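Local coordinates for RNA-binding protein RO60 (Deinococcus radiodurans, PDB 2NVO) that binds small RNAs that accumulate during recovery from ultraviolet irradiation and contributes to the cell's resistance to ultraviolet light, at residues 441-446 with 460-465. Residues are numbered along the deposited sequence; the frame is centred on the assembly and turned at random.
Sequences TDCAQP and FVVYTD
Val-462 meets Pro-446 and Cys-443 in the VWFA-like domain, where the loop 441-446, which runs into helix 445-452, lies over one face of strand 459-464, in the middle of the parallel part of the sheet. Val-462 divides its two methyls between these neighbours: CG1, anti to the backbone N (chi1 170°), is 4.0 Å from Cys-443 SG and also nears Thr-441 CG2, whereas CG2 lies 4.2 Å from Pro-446 CG. The Pro-446 and Val-462 side chains cross at about a right angle. Pro-446 also packs against Phe-460, its CB 4.1 Å from ring atom CD1, while its carbonyl O approaches CE1 of the same ring obliquely at 3.5 Å. Leading into the helix is a type I turn from Asp-442 to Gln-445, with Asp-442 OD1 accepting a capping bond from Ala-444 N at 2.9 Å. At the other end the packing borders the MIDAS-like site, whose calcium ion is held by Ser-372, Ser-374 and Glu-467; Thr-441, probably metal-binding as in relatives, stays about 6 Å from the ion. Its OG1 and that of Thr-464 are each hydrogen-bonded to Asp-370 OD2, so one carboxylate oxygen ties loop to strand. The Thr-441 methyl CG2 rests 4.0 Å from both CB and OG1 of Thr-464.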
ATOM      1  N   THR A 441      10.574  17.515  20.546  1.00  8.10           N
ATOM      2  CA  THR A 441      10.209  16.142  20.227  1.00  7.90           C
ATOM      3  C   THR A 441      11.464  15.249  20.216  1.00 10.47           C
ATOM      4  O   THR A 441      12.023  14.950  19.178  1.00  8.19           O
ATOM      5  CB  THR A 441       9.402  16.060  18.926  1.00  8.07           C
ATOM      6  OG1 THR A 441       8.173  16.772  19.129  1.00  6.91           O
ATOM      7  CG2 THR A 441       9.081  14.596  18.615  1.00  7.98           C
ATOM      8  N   ASP A 442      11.885  14.820  21.404  1.00  9.24           N
ATOM      9  CA  ASP A 442      13.135  14.076  21.549  1.00  9.63           C
ATOM     10  C   ASP A 442      12.854  12.576  21.546  1.00  9.68           C
ATOM     11  O   ASP A 442      12.319  12.053  22.523  1.00  8.30           O
ATOM     12  CB  ASP A 442      13.795  14.471  22.873  1.00 10.97           C
ATOM     13  CG  ASP A 442      15.109  13.757  23.127  1.00 13.03           C
ATOM     14  OD1 ASP A 442      15.519  12.877  22.350  1.00 11.29           O
ATOM     15  OD2 ASP A 442      15.748  14.091  24.141  1.00 16.80           O
ATOM     16  N   CYS A 443      13.244  11.897  20.472  1.00  8.20           N
ATOM     17  CA  CYS A 443      12.895  10.495  20.298  1.00  8.46           C
ATOM     18  C   CYS A 443      13.645   9.579  21.257  1.00  9.25           C
ATOM     19  O   CYS A 443      13.339   8.402  21.329  1.00  8.50           O
ATOM     20  CB  CYS A 443      13.157  10.036  18.864  1.00  9.07           C
ATOM     21  SG  CYS A 443      12.284  11.008  17.554  1.00 10.49           S
ATOM     22  N   ALA A 444      14.650  10.103  21.960  1.00 10.42           N
ATOM     23  CA  ALA A 444      15.360   9.294  22.946  1.00  9.21           C
ATOM     24  C   ALA A 444      14.579   9.252  24.250  1.00  8.33           C
ATOM     25  O   ALA A 444      14.642   8.281  25.013  1.00 10.66           O
ATOM     26  CB  ALA A 444      16.768   9.846  23.189  1.00  9.84           C
ATOM     27  N   GLN A 445      13.827  10.306  24.494  1.00  7.02           N
ATOM     28  CA  GLN A 445      13.231  10.543  25.795  1.00  9.12           C
ATOM     29  C   GLN A 445      12.192   9.500  26.290  1.00  9.38           C
ATOM     30  O   GLN A 445      12.156   9.175  27.489  1.00 11.03           O
ATOM     31  CB  GLN A 445      12.675  11.965  25.835  1.00 11.42           C
ATOM     32  CG  GLN A 445      12.069  12.349  27.164  1.00 14.31           C
ATOM     33  CD  GLN A 445      11.718  13.820  27.230  1.00 19.42           C
ATOM     34  OE1 GLN A 445      11.490  14.469  26.203  1.00 17.68           O
ATOM     35  NE2 GLN A 445      11.678  14.359  28.441  1.00 17.16           N
ATOM     36  N   PRO A 446      11.344   8.970  25.387  1.00  8.64           N
ATOM     37  CA  PRO A 446      10.409   7.926  25.826  1.00  7.79           C
ATOM     38  C   PRO A 446      11.170   6.701  26.324  1.00  8.27           C
ATOM     39  O   PRO A 446      10.713   6.043  27.264  1.00  7.33           O
ATOM     40  CB  PRO A 446       9.648   7.548  24.540  1.00  7.19           C
ATOM     41  CG  PRO A 446       9.778   8.762  23.636  1.00  5.85           C
ATOM     42  CD  PRO A 446      11.173   9.318  23.959  1.00  7.42           C
ATOM     43  N   PHE A 460       8.655   1.025  20.965  1.00  5.45           N
ATOM     44  CA  PHE A 460       8.443   2.458  21.189  1.00  6.39           C
ATOM     45  C   PHE A 460       8.029   3.058  19.845  1.00  5.12           C
ATOM     46  O   PHE A 460       8.633   2.724  18.834  1.00  6.01           O
ATOM     47  CB  PHE A 460       9.754   3.118  21.647  1.00  7.07           C
ATOM     48  CG  PHE A 460      10.165   2.748  23.062  1.00  7.49           C
ATOM     49  CD1 PHE A 460       9.764   3.513  24.139  1.00  7.43           C
ATOM     50  CD2 PHE A 460      10.950   1.632  23.293  1.00  8.34           C
ATOM     51  CE1 PHE A 460      10.152   3.170  25.431  1.00  8.33           C
ATOM     52  CE2 PHE A 460      11.359   1.290  24.585  1.00  9.11           C
ATOM     53  CZ  PHE A 460      10.952   2.044  25.644  1.00  8.19           C
ATOM     54  N   VAL A 461       6.997   3.898  19.818  1.00  5.20           N
ATOM     55  CA  VAL A 461       6.613   4.564  18.569  1.00  5.12           C
ATOM     56  C   VAL A 461       6.456   6.057  18.826  1.00  5.12           C
ATOM     57  O   VAL A 461       5.706   6.463  19.708  1.00  5.12           O
ATOM     58  CB  VAL A 461       5.278   4.037  17.975  1.00  6.26           C
ATOM     59  CG1 VAL A 461       5.033   4.707  16.610  1.00  5.12           C
ATOM     60  CG2 VAL A 461       5.326   2.529  17.802  1.00  5.69           C
ATOM     61  N   VAL A 462       7.178   6.864  18.064  1.00  5.12           N
ATOM     62  CA  VAL A 462       7.073   8.303  18.197  1.00  5.12           C
ATOM     63  C   VAL A 462       6.294   8.844  17.010  1.00  5.12           C
ATOM     64  O   VAL A 462       6.602   8.512  15.875  1.00  5.12           O
ATOM     65  CB  VAL A 462       8.469   8.961  18.229  1.00  5.12           C
ATOM     66  CG1 VAL A 462       8.340  10.529  18.116  1.00  5.12           C
ATOM     67  CG2 VAL A 462       9.204   8.545  19.506  1.00  6.89           C
ATOM     68  N   TYR A 463       5.303   9.684  17.276  1.00  5.12           N
ATOM     69  CA  TYR A 463       4.561  10.319  16.203  1.00  5.12           C
ATOM     70  C   TYR A 463       4.840  11.824  16.206  1.00  5.52           C
ATOM     71  O   TYR A 463       4.639  12.493  17.220  1.00  5.12           O
ATOM     72  CB  TYR A 463       3.061  10.049  16.362  1.00  5.12           C
ATOM     73  CG  TYR A 463       2.656   8.671  15.902  1.00  5.12           C
ATOM     74  CD1 TYR A 463       2.515   8.394  14.544  1.00  5.32           C
ATOM     75  CD2 TYR A 463       2.404   7.646  16.817  1.00  5.55           C
ATOM     76  CE1 TYR A 463       2.135   7.126  14.100  1.00  5.12           C
ATOM     77  CE2 TYR A 463       2.026   6.365  16.387  1.00  5.98           C
ATOM     78  CZ  TYR A 463       1.882   6.121  15.026  1.00  5.94           C
ATOM     79  OH  TYR A 463       1.509   4.870  14.573  1.00  6.77           O
ATOM     80  N   THR A 464       5.280  12.343  15.060  1.00  5.12           N
ATOM     81  CA  THR A 464       5.530  13.772  14.908  1.00  5.12           C
ATOM     82  C   THR A 464       5.064  14.218  13.507  1.00  5.12           C
ATOM     83  O   THR A 464       4.566  13.406  12.737  1.00  5.12           O
ATOM     84  CB  THR A 464       7.019  14.128  15.185  1.00  5.56           C
ATOM     85  OG1 THR A 464       7.178  15.557  15.245  1.00  7.14           O
ATOM     86  CG2 THR A 464       7.923  13.573  14.124  1.00  5.12           C
ATOM     87  N   ASP A 465       5.152  15.513  13.209  1.00  6.71           N
ATOM     88  CA  ASP A 465       4.789  15.946  11.858  1.00  5.12           C
ATOM     89  C   ASP A 465       6.055  15.901  11.023  1.00  6.57           C
ATOM     90  O   ASP A 465       6.310  14.950  10.282  1.00  5.12           O
ATOM     91  CB  ASP A 465       4.082  17.314  11.827  1.00  8.58           C
ATOM     92  CG  ASP A 465       4.659  18.329  12.823  1.00  7.17           C
ATOM     93  OD1 ASP A 465       5.742  18.119  13.392  1.00  7.28           O
ATOM     94  OD2 ASP A 465       3.999  19.356  13.031  1.00  6.15           O
TER